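Local coordinates for protein trehalose-6-phosphate phosphatase (Candida albicans, PDB 5DXF) that belongs to glycosyltransferase family 20 and has the GT-B architecture, in which two Rossmann-like domains face each other across a cleft, at residues A[149-153]-A[154-158]; A[231-235]-A[236-240]; A[497-500]-A[501-504]; A[508-512]-A[513-517]. One frame throughout, in Å; residues are numbered along the deposited sequence.

In the fold
The four contacts come in series along the chain. Contact 1, in helix 147-160, and contact 2, in the loop after strand 223-227 and short helix 235-238, belong to the domain built round the nine-stranded sheet; their centres are about 14 Å apart and their nearest atoms about 5 Å. Contact 3 lies about 38 Å from contact 1 between centres, in helix 493-509, which packs on helix 439-447 of the other domain. Contact 4, centred about 19 Å from contact 3, joins the end of that helix to helix 512-526, whose Trp515 meets Trp202 and Phe227 of the nine-stranded sheet. The chain thus returns to its first domain at its C-terminal end, as is usual in GT-B folds.

Contact 1 of 4, residues A[149-153]-A[154-158]; sequences RKYAE and NVLWP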
loop_
_atom_site.group_PDB
_atom_site.type_symbol
_atom_site.label_atom_id
_atom_site.label_comp_id
_atom_site.label_asym_id
_atom_site.label_seq_id
_atom_site.Cartn_x
_atom_site.Cartn_y
_atom_site.Cartn_z
ATOM N N ARG A 149 -8.282 14.765 6.181
ATOM C CA ARG A 149 -7.041 14.069 5.931
ATOM C C ARG A 149 -5.884 14.576 6.779
ATOM O O ARG A 149 -4.805 14.021 6.738
ATOM C CB ARG A 149 -6.676 14.180 4.458
ATOM C CG ARG A 149 -7.437 13.241 3.543
ATOM C CD ARG A 149 -6.606 12.920 2.321
ATOM N NE ARG A 149 -7.156 11.822 1.543
ATOM C CZ ARG A 149 -8.435 11.707 1.224
ATOM N NH1 ARG A 149 -9.295 12.623 1.625
ATOM N NH2 ARG A 149 -8.851 10.681 0.511
ATOM N N LYS A 150 -6.092 15.650 7.522
ATOM C CA LYS A 150 -4.980 16.367 8.143
ATOM C C LYS A 150 -4.381 15.689 9.371
ATOM O O LYS A 150 -3.165 15.583 9.462
ATOM C CB LYS A 150 -5.397 17.795 8.496
ATOM C CG LYS A 150 -5.490 18.702 7.278
ATOM C CD LYS A 150 -5.038 20.121 7.570
ATOM C CE LYS A 150 -5.400 21.046 6.418
ATOM N NZ LYS A 150 -5.060 20.449 5.096
ATOM N N TYR A 151 -5.186 15.244 10.319
ATOM C CA TYR A 151 -4.596 14.525 11.436
ATOM C C TYR A 151 -3.961 13.214 11.002
ATOM O O TYR A 151 -2.896 12.840 11.465
ATOM C CB TYR A 151 -5.594 14.268 12.557
ATOM C CG TYR A 151 -4.916 13.665 13.751
ATOM C CD1 TYR A 151 -4.151 14.440 14.591
ATOM C CD2 TYR A 151 -4.998 12.315 14.006
ATOM C CE1 TYR A 151 -3.508 13.894 15.674
ATOM C CE2 TYR A 151 -4.354 11.758 15.088
ATOM C CZ TYR A 151 -3.612 12.558 15.918
ATOM O OH TYR A 151 -2.973 12.018 16.998
ATOM N N ALA A 152 -4.645 12.506 10.119
ATOM C CA ALA A 152 -4.161 11.240 9.623
ATOM C C ALA A 152 -2.882 11.392 8.838
ATOM O O ALA A 152 -1.983 10.581 8.963
ATOM C CB ALA A 152 -5.219 10.580 8.771
ATOM N N GLU A 153 -2.814 12.414 7.998
ATOM C CA GLU A 153 -1.641 12.614 7.163
ATOM C C GLU A 153 -0.501 13.432 7.745
ATOM O O GLU A 153 0.647 13.190 7.433
ATOM C CB GLU A 153 -2.056 13.158 5.811
ATOM C CG GLU A 153 -3.133 12.327 5.145
ATOM C CD GLU A 153 -2.682 10.929 4.786
ATOM O OE1 GLU A 153 -1.477 10.701 4.637
ATOM O OE2 GLU A 153 -3.548 10.056 4.648
ATOM N N ASN A 154 -0.816 14.402 8.585
ATOM C CA ASN A 154 0.210 15.280 9.146
ATOM C C ASN A 154 0.784 14.775 10.466
ATOM O O ASN A 154 1.907 15.123 10.828
ATOM C CB ASN A 154 -0.336 16.696 9.346
ATOM C CG ASN A 154 -0.720 17.362 8.042
ATOM O OD1 ASN A 154 -0.224 16.999 6.975
ATOM N ND2 ASN A 154 -1.606 18.348 8.120
ATOM N N VAL A 155 0.021 13.962 11.188
ATOM C CA VAL A 155 0.458 13.512 12.505
ATOM C C VAL A 155 0.751 12.015 12.543
ATOM O O VAL A 155 1.857 11.604 12.883
ATOM C CB VAL A 155 -0.589 13.844 13.583
ATOM C CG1 VAL A 155 -0.077 13.440 14.954
ATOM C CG2 VAL A 155 -0.919 15.326 13.555
ATOM N N LEU A 156 -0.240 11.208 12.182
ATOM C CA LEU A 156 -0.128 9.758 12.292
ATOM C C LEU A 156 0.820 9.136 11.256
ATOM O O LEU A 156 1.710 8.366 11.620
ATOM C CB LEU A 156 -1.520 9.123 12.185
ATOM C CG LEU A 156 -2.440 9.264 13.408
ATOM C CD1 LEU A 156 -3.874 8.885 13.064
ATOM C CD2 LEU A 156 -1.935 8.414 14.563
ATOM N N TRP A 157 0.625 9.472 9.980
ATOM C CA TRP A 157 1.480 8.968 8.900
ATOM C C TRP A 157 2.976 9.217 9.135
ATOM O O TRP A 157 3.771 8.284 8.992
ATOM C CB TRP A 157 1.064 9.568 7.548
ATOM C CG TRP A 157 2.075 9.351 6.444
ATOM C CD1 TRP A 157 3.228 10.058 6.227
ATOM C CD2 TRP A 157 2.017 8.361 5.410
ATOM N NE1 TRP A 157 3.890 9.563 5.132
ATOM C CE2 TRP A 157 3.168 8.524 4.610
ATOM C CE3 TRP A 157 1.105 7.356 5.082
ATOM C CZ2 TRP A 157 3.427 7.714 3.506
ATOM C CZ3 TRP A 157 1.366 6.556 3.990
ATOM C CH2 TRP A 157 2.514 6.737 3.215
ATOM N N PRO A 158 3.380 10.461 9.477
ATOM C CA PRO A 158 4.819 10.658 9.697
ATOM C C PRO A 158 5.372 9.836 10.851
ATOM O O PRO A 158 6.465 9.282 10.727
ATOM C CB PRO A 158 4.927 12.150 10.018
ATOM C CG PRO A 158 3.707 12.745 9.444
ATOM C CD PRO A 158 2.646 11.726 9.628
#
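One face of the Tyr151 ring is covered by Val155, whose CB stands 4.0 Å from the centroid of that ring in a CH-pi contact offset toward the rim. The two methyls spread along the same flank, CG2 of Val155 meeting CD1 of Tyr151 at 3.5 Å and CG1 meeting CE1. Leu156 arrives obliquely at the other flank, its CD1 3.5 Å from CE2 of Tyr151. The ring reaches both neighbours because CG of Tyr151 is anti to its backbone N (chi1 -174°), and Tyr180 of helix 173-194 packs against it edge to face. The indole of Trp157 has CD of Pro158 in plane at its edge and stacks with His161; the Glu153 carboxylate, turned 41° from the indole plane, approaches with OE1 4.0 Å from CB of Trp157, while OE2 is hydrogen-bonded to the hydroxyls of Tyr206 and Tyr207.

The backbone explains this spacing. Helix 147-160 widens here into a pi-type turn: O of Tyr151 accepts both from N of Val155, which lies above the carbonyl plane at 3.1 Å, and from N of Leu156, nearly along the C=O axis at 3.2 Å. The five-residue step recurs in the bond from N of Trp157 to O of Ala152 at 3.0 Å. Pro158 has no N-H to continue the pattern, and its CD instead sits 3.3 Å from O of Glu153. The two halves of the helix are inclined by 29°. On the solvent-facing flank Asn154 and Lys150 run side by side, the amide nitrogen lying along the lysine's aliphatic carbons.

Contact 2 of 4, residues A[231-235]-A[236-240]; sequences PFPSS and EYFRC
Phe232 and Phe238 form the tight side of this contact, with CZ of Phe232 3.8 Å from CE1 of Phe238. Their planes are only 29° apart, yet the rings are displaced so far along their planes, with centroids 5.4 Å apart, that they barely overlap. Pro233 touches both rings: its CD lies over one face of the Phe232 ring, toward the rim, and its CG is near the plane of the Phe238 ring at the edge, 4.0 Å from CD1. The same proline touches Tyr237, CB of Pro233 to CB of Tyr237 at 3.8 Å. Both phenylalanines have CG opposite the backbone N (chi1 -153° in Phe232, -170° in Phe238), which sends their rings into the cluster. Helices 244-251 and 262-274 contribute side chains that touch the two phenylalanines, and Phe268 meets Phe232 edge to face.

Here the loop leaving strand 223-227 of the Rossmann-like sheet turns into short helix 235-238. Ser234 occupies the N-cap position, although its hydroxyl makes no capping bond; its carbonyl O accepts from N of Phe238 at 3.0 Å, the ordinary first-turn bond, and weakly from N of Tyr237. N of Arg239 is bonded to O of Ser235 at 3.0 Å. N of Ser234 is hydrogen-bonded to the hydroxyl of Tyr162, whose ring also stacks on Tyr237.

The other side is much looser. Glu236 is exposed, its chain extended beyond CG. Arg239, also exposed, bends at its second and third torsions, bringing NH1 back to 3.8 Å from O of Ser235; Glu236 and Arg239 both touch crystal neighbours.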
loop_
_atom_site.group_PDB
_atom_site.type_symbol
_atom_site.label_atom_id
_atom_site.label_comp_id
_atom_site.label_asym_id
_atom_site.label_seq_id
_atom_site.Cartn_x
_atom_site.Cartn_y
_atom_site.Cartn_z
ATOM N N PRO A 231 2.845 0.725 8.273
ATOM C CA PRO A 231 3.707 0.232 9.344
ATOM C C PRO A 231 3.257 0.694 10.719
ATOM O O PRO A 231 2.552 1.675 10.831
ATOM C CB PRO A 231 5.046 0.870 9.020
ATOM C CG PRO A 231 5.015 1.069 7.560
ATOM C CD PRO A 231 3.606 1.400 7.218
ATOM N N PHE A 232 3.638 -0.034 11.756
ATOM C CA PHE A 232 3.408 0.426 13.115
ATOM C C PHE A 232 4.717 0.815 13.768
ATOM O O PHE A 232 5.697 0.088 13.697
ATOM C CB PHE A 232 2.670 -0.593 13.968
ATOM C CG PHE A 232 1.872 0.025 15.070
ATOM C CD1 PHE A 232 0.584 0.438 14.852
ATOM C CD2 PHE A 232 2.424 0.216 16.318
ATOM C CE1 PHE A 232 -0.148 1.022 15.854
ATOM C CE2 PHE A 232 1.702 0.797 17.330
ATOM C CZ PHE A 232 0.413 1.205 17.096
ATOM N N PRO A 233 4.695 2.062 14.407
ATOM C CA PRO A 233 6.004 2.467 14.938
ATOM C C PRO A 233 6.365 1.896 16.299
ATOM O O PRO A 233 5.483 1.532 17.054
ATOM C CB PRO A 233 5.886 3.974 15.030
ATOM C CG PRO A 233 4.518 4.176 15.527
ATOM C CD PRO A 233 3.692 3.175 14.799
ATOM N N SER A 234 7.650 1.923 16.628
ATOM C CA SER A 234 8.186 1.480 17.906
ATOM C C SER A 234 7.664 2.393 18.977
ATOM O O SER A 234 7.219 3.488 18.689
ATOM C CB SER A 234 9.698 1.605 17.899
ATOM O OG SER A 234 10.317 0.425 18.336
ATOM N N SER A 235 7.663 1.918 20.212
ATOM C CA SER A 235 7.088 2.665 21.316
ATOM C C SER A 235 7.735 4.042 21.422
ATOM O O SER A 235 7.098 4.997 21.814
ATOM C CB SER A 235 7.220 1.887 22.629
ATOM O OG SER A 235 8.506 1.328 22.773
ATOM N N GLU A 236 9.005 4.137 21.075
ATOM C CA GLU A 236 9.712 5.396 21.158
ATOM C C GLU A 236 9.101 6.473 20.290
ATOM O O GLU A 236 9.020 7.613 20.706
ATOM C CB GLU A 236 11.141 5.221 20.702
ATOM C CG GLU A 236 11.715 3.855 20.929
ATOM C CD GLU A 236 13.194 3.919 21.143
ATOM O OE1 GLU A 236 13.592 4.142 22.283
ATOM O OE2 GLU A 236 13.960 3.767 20.184
ATOM N N TYR A 237 8.691 6.118 19.081
ATOM C CA TYR A 237 8.039 7.049 18.172
ATOM C C TYR A 237 6.573 7.251 18.527
ATOM O O TYR A 237 6.049 8.356 18.405
ATOM C CB TYR A 237 8.172 6.559 16.728
ATOM C CG TYR A 237 9.291 7.232 15.975
ATOM C CD1 TYR A 237 9.091 8.459 15.361
ATOM C CD2 TYR A 237 10.547 6.649 15.887
ATOM C CE1 TYR A 237 10.107 9.087 14.675
ATOM C CE2 TYR A 237 11.573 7.270 15.202
ATOM C CZ TYR A 237 11.346 8.489 14.598
ATOM O OH TYR A 237 12.364 9.110 13.914
ATOM N N PHE A 238 5.920 6.185 18.977
ATOM C CA PHE A 238 4.491 6.239 19.253
ATOM C C PHE A 238 4.157 7.097 20.473
ATOM O O PHE A 238 3.074 7.683 20.545
ATOM C CB PHE A 238 3.928 4.826 19.443
ATOM C CG PHE A 238 2.429 4.779 19.489
ATOM C CD1 PHE A 238 1.690 4.828 18.319
ATOM C CD2 PHE A 238 1.759 4.698 20.700
ATOM C CE1 PHE A 238 0.311 4.795 18.352
ATOM C CE2 PHE A 238 0.378 4.664 20.741
ATOM C CZ PHE A 238 -0.346 4.712 19.563
ATOM N N ARG A 239 5.089 7.193 21.405
ATOM C CA ARG A 239 4.903 7.950 22.632
ATOM C C ARG A 239 4.709 9.434 22.356
ATOM O O ARG A 239 4.127 10.150 23.149
ATOM C CB ARG A 239 6.082 7.731 23.576
ATOM C CG ARG A 239 6.074 6.376 24.257
ATOM C CD ARG A 239 6.465 6.452 25.716
ATOM N NE ARG A 239 7.831 6.919 25.890
ATOM C CZ ARG A 239 8.910 6.205 25.619
ATOM N NH1 ARG A 239 8.791 4.970 25.165
ATOM N NH2 ARG A 239 10.106 6.729 25.807
ATOM N N CYS A 240 5.216 9.890 21.227
ATOM C CA CYS A 240 5.159 11.286 20.855
ATOM C C CYS A 240 3.740 11.775 20.739
ATOM O O CYS A 240 3.457 12.925 21.000
ATOM C CB CYS A 240 5.884 11.504 19.543
ATOM S SG CYS A 240 7.597 10.978 19.590
#

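Contact 3 of 4, residues A[497-500]-A[501-504]; sequences VSLE and SKLY
Leu499 and Leu503 make the apolar part of the contact, crossing at a slant one turn apart with CD1 of Leu499 4.1 Å from CG of Leu503. The first torsion of Leu499, -167°, swings CG to the far side from its amide nitrogen and brings CD1 to Leu503. Beside them Glu500 approaches Tyr504 at the base of its side chain: OE1 of Glu500 is 3.9 Å from CB of Tyr504, and the carboxylate is turned 66° from the phenol ring. On the exposed flank Lys502 lays its aliphatic stem back over the preceding turn, CG of Lys502 coming 3.2 Å from O of Ser498.

The regular helical backbone sets these spacings. N of Leu503 points almost straight at O of Leu499 (2.9 Å, 174° at the hydrogen), and N of Lys502 bonds to O of Ser498 at 3.0 Å; the bonds from Ser501 to Val497 and from Tyr504 to Glu500 complete the turn.

Further out, Val445 of helix 439-447 touches both Glu500 and Leu503, and Ala470 adds to the cover on Leu503. The Tyr504 hydroxyl is hydrogen-bonded to Glu307 OE2 and Lys449 NZ, partners that hold the end of the ring. Ser498 turns its OG back to the carbonyls of Lys494 and Glu495. Buried Glu500 and Leu503, against exposed Val497, Ser501 and Lys502, mark a surface alpha-helix packed by one flank on the second Rossmann-like domain of the GT-B fold.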
loop_
_atom_site.group_PDB
_atom_site.type_symbol
_atom_site.label_atom_id
_atom_site.label_comp_id
_atom_site.label_asym_id
_atom_site.label_seq_id
_atom_site.Cartn_x
_atom_site.Cartn_y
_atom_site.Cartn_z
ATOM N N VAL A 497 16.075 -17.082 -14.751
ATOM C CA VAL A 497 14.912 -17.969 -14.819
ATOM C C VAL A 497 14.613 -18.640 -13.475
ATOM O O VAL A 497 13.467 -18.658 -13.038
ATOM C CB VAL A 497 15.086 -19.066 -15.892
ATOM C CG1 VAL A 497 13.805 -19.889 -16.032
ATOM C CG2 VAL A 497 15.493 -18.450 -17.232
ATOM N N SER A 498 15.638 -19.179 -12.820
ATOM C CA SER A 498 15.455 -19.821 -11.519
ATOM C C SER A 498 14.901 -18.857 -10.471
ATOM O O SER A 498 13.911 -19.165 -9.793
ATOM C CB SER A 498 16.776 -20.423 -11.030
ATOM O OG SER A 498 17.777 -19.429 -10.895
ATOM N N LEU A 499 15.541 -17.698 -10.342
ATOM C CA LEU A 499 15.121 -16.706 -9.360
ATOM C C LEU A 499 13.681 -16.265 -9.612
ATOM O O LEU A 499 12.871 -16.174 -8.679
ATOM C CB LEU A 499 16.063 -15.501 -9.383
ATOM C CG LEU A 499 15.943 -14.521 -8.217
ATOM C CD1 LEU A 499 15.658 -15.271 -6.927
ATOM C CD2 LEU A 499 17.221 -13.711 -8.091
ATOM N N GLU A 500 13.360 -16.014 -10.877
ATOM C CA GLU A 500 12.001 -15.640 -11.242
ATOM C C GLU A 500 11.022 -16.765 -10.934
ATOM O O GLU A 500 9.886 -16.496 -10.574
ATOM C CB GLU A 500 11.908 -15.261 -12.718
ATOM C CG GLU A 500 11.323 -13.876 -12.962
ATOM C CD GLU A 500 10.015 -13.634 -12.237
ATOM O OE1 GLU A 500 9.015 -14.318 -12.543
ATOM O OE2 GLU A 500 9.989 -12.748 -11.360
ATOM N N SER A 501 11.452 -18.016 -11.082
ATOM C CA SER A 501 10.597 -19.142 -10.725
ATOM C C SER A 501 10.251 -19.039 -9.248
ATOM O O SER A 501 9.072 -18.900 -8.881
ATOM C CB SER A 501 11.269 -20.483 -11.023
ATOM O OG SER A 501 10.389 -21.557 -10.729
ATOM N N LYS A 502 11.296 -19.075 -8.420
ATOM C CA LYS A 502 11.166 -18.991 -6.966
ATOM C C LYS A 502 10.233 -17.865 -6.526
ATOM O O LYS A 502 9.259 -18.095 -5.794
ATOM C CB LYS A 502 12.545 -18.800 -6.324
ATOM C CG LYS A 502 13.545 -19.899 -6.653
ATOM C CD LYS A 502 14.925 -19.603 -6.085
ATOM C CE LYS A 502 15.889 -20.740 -6.395
ATOM N NZ LYS A 502 16.417 -21.405 -5.170
ATOM N N LEU A 503 10.526 -16.654 -6.992
ATOM C CA LEU A 503 9.731 -15.483 -6.638
ATOM C C LEU A 503 8.299 -15.575 -7.151
ATOM O O LEU A 503 7.370 -15.123 -6.487
ATOM C CB LEU A 503 10.376 -14.210 -7.182
ATOM C CG LEU A 503 11.781 -13.886 -6.685
ATOM C CD1 LEU A 503 12.293 -12.621 -7.353
ATOM C CD2 LEU A 503 11.785 -13.742 -5.175
ATOM N N TYR A 504 8.122 -16.157 -8.332
ATOM C CA TYR A 504 6.801 -16.238 -8.945
ATOM C C TYR A 504 5.890 -17.150 -8.141
ATOM O O TYR A 504 4.799 -16.739 -7.749
ATOM C CB TYR A 504 6.899 -16.719 -10.391
ATOM C CG TYR A 504 5.588 -16.734 -11.138
ATOM C CD1 TYR A 504 5.008 -15.557 -11.595
ATOM C CD2 TYR A 504 4.937 -17.928 -11.397
ATOM C CE1 TYR A 504 3.805 -15.575 -12.286
ATOM C CE2 TYR A 504 3.740 -17.957 -12.083
ATOM C CZ TYR A 504 3.178 -16.782 -12.526
ATOM O OH TYR A 504 1.985 -16.829 -13.207
#

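Contact 4 of 4, residues A[508-512]-A[513-517]; sequences LSNTV and QNWTS
Thr511 caps helix 512-526 with its side chain: OG1 accepts from N of Asn514 at 2.8 Å, a straight bond of 166° at the hydrogen. Its first torsion, 71°, sets the hydroxyl between the backbone N and carbonyl carbon, facing the first turn. The same OG1 donates, weakly, to OE1 of Gln513 at 3.2 Å. O of Thr511 then accepts from N of Trp515 at 3.0 Å, beginning the regular helical bonding. Gln513 bends at its second torsion, bringing its amide alongside Val512 with CD 3.5 Å from CG1 of Val512, while NE2 is held by Asp302.

Packing spreads from there. The Asn510 amide approaches the base of Trp515 at a slant, OD1 of Asn510 3.5 Å from CB of Trp515, the amide plane 67° from the indole. The indole packs on Trp202 and, edge to face, on Phe227 of the nine-stranded sheet, its NE1 bonded to O of Leu297. Val512 and Thr516 lie against Ser71 of helix 66-76.

Because one hydroxyl accepts from a first-turn N-H and, more weakly, donates to the Gln513 amide oxygen, Thr511 probably helps fix where helix 512-526 starts after the break that follows helix 493-509.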
loop_
_atom_site.group_PDB
_atom_site.type_symbol
_atom_site.label_atom_id
_atom_site.label_comp_id
_atom_site.label_asym_id
_atom_site.label_seq_id
_atom_site.Cartn_x
_atom_site.Cartn_y
_atom_site.Cartn_z
ATOM N N LEU A 508 2.617 -16.299 -5.950
ATOM C CA LEU A 508 1.436 -17.070 -6.242
ATOM C C LEU A 508 0.945 -17.779 -4.991
ATOM O O LEU A 508 -0.219 -18.133 -4.881
ATOM C CB LEU A 508 1.724 -18.043 -7.370
ATOM C CG LEU A 508 1.364 -17.520 -8.763
ATOM C CD1 LEU A 508 2.469 -16.664 -9.350
ATOM C CD2 LEU A 508 1.016 -18.657 -9.700
ATOM N N SER A 509 1.853 -17.995 -4.052
ATOM C CA SER A 509 1.520 -18.621 -2.784
ATOM C C SER A 509 0.505 -17.810 -2.004
ATOM O O SER A 509 -0.404 -18.361 -1.401
ATOM C CB SER A 509 2.775 -18.770 -1.944
ATOM O OG SER A 509 3.143 -20.121 -1.837
ATOM N N ASN A 510 0.657 -16.497 -1.997
ATOM C CA ASN A 510 -0.334 -15.657 -1.362
ATOM C C ASN A 510 -1.084 -14.823 -2.387
ATOM O O ASN A 510 -0.568 -13.857 -2.909
ATOM C CB ASN A 510 0.350 -14.763 -0.329
ATOM C CG ASN A 510 -0.629 -14.039 0.565
ATOM O OD1 ASN A 510 -1.600 -14.608 1.036
ATOM N ND2 ASN A 510 -0.362 -12.771 0.813
ATOM N N THR A 511 -2.328 -15.184 -2.643
ATOM C CA THR A 511 -3.179 -14.383 -3.508
ATOM C C THR A 511 -3.927 -13.418 -2.614
ATOM O O THR A 511 -3.991 -13.632 -1.397
ATOM C CB THR A 511 -4.170 -15.252 -4.298
ATOM O OG1 THR A 511 -5.156 -15.761 -3.395
ATOM C CG2 THR A 511 -3.449 -16.423 -4.957
ATOM N N VAL A 512 -4.486 -12.355 -3.186
ATOM C CA VAL A 512 -5.328 -11.476 -2.379
ATOM C C VAL A 512 -6.468 -12.361 -1.811
ATOM O O VAL A 512 -6.651 -12.416 -0.601
ATOM C CB VAL A 512 -5.870 -10.237 -3.175
ATOM C CG1 VAL A 512 -6.889 -10.642 -4.250
ATOM C CG2 VAL A 512 -6.454 -9.187 -2.207
ATOM N N GLN A 513 -7.151 -13.118 -2.677
ATOM C CA GLN A 513 -8.306 -13.943 -2.304
ATOM C C GLN A 513 -8.022 -14.852 -1.103
ATOM O O GLN A 513 -8.792 -14.888 -0.128
ATOM C CB GLN A 513 -8.774 -14.778 -3.509
ATOM C CG GLN A 513 -9.213 -13.943 -4.718
ATOM C CD GLN A 513 -8.055 -13.580 -5.638
ATOM O OE1 GLN A 513 -6.889 -13.814 -5.314
ATOM N NE2 GLN A 513 -8.375 -13.018 -6.797
ATOM N N ASN A 514 -6.901 -15.557 -1.155
ATOM C CA ASN A 514 -6.548 -16.459 -0.077
ATOM C C ASN A 514 -6.187 -15.688 1.188
ATOM O O ASN A 514 -6.392 -16.185 2.292
ATOM C CB ASN A 514 -5.393 -17.385 -0.489
ATOM C CG ASN A 514 -4.929 -18.282 0.650
ATOM O OD1 ASN A 514 -3.889 -18.039 1.259
ATOM N ND2 ASN A 514 -5.704 -19.324 0.943
ATOM N N TRP A 515 -5.535 -14.543 1.029
ATOM C CA TRP A 515 -5.189 -13.715 2.170
ATOM C C TRP A 515 -6.454 -13.213 2.812
ATOM O O TRP A 515 -6.614 -13.255 4.018
ATOM C CB TRP A 515 -4.308 -12.544 1.732
ATOM C CG TRP A 515 -4.144 -11.448 2.748
ATOM C CD1 TRP A 515 -3.133 -11.308 3.636
ATOM C CD2 TRP A 515 -5.010 -10.333 2.958
ATOM N NE1 TRP A 515 -3.313 -10.190 4.393
ATOM C CE2 TRP A 515 -4.462 -9.570 3.993
ATOM C CE3 TRP A 515 -6.197 -9.907 2.369
ATOM C CZ2 TRP A 515 -5.058 -8.408 4.452
ATOM C CZ3 TRP A 515 -6.784 -8.765 2.823
ATOM C CH2 TRP A 515 -6.219 -8.022 3.852
ATOM N N THR A 516 -7.379 -12.758 1.989
ATOM C CA THR A 516 -8.628 -12.251 2.511
ATOM C C THR A 516 -9.448 -13.353 3.179
ATOM O O THR A 516 -10.027 -13.153 4.233
ATOM C CB THR A 516 -9.406 -11.373 1.492
ATOM O OG1 THR A 516 -10.801 -11.678 1.532
ATOM C CG2 THR A 516 -8.874 -11.523 0.073
ATOM N N SER A 517 -9.479 -14.529 2.574
ATOM C CA SER A 517 -10.174 -15.656 3.178
ATOM C C SER A 517 -9.567 -16.128 4.497
ATOM O O SER A 517 -10.267 -16.311 5.474
ATOM C CB SER A 517 -10.213 -16.812 2.177
ATOM O OG SER A 517 -10.430 -18.055 2.810
#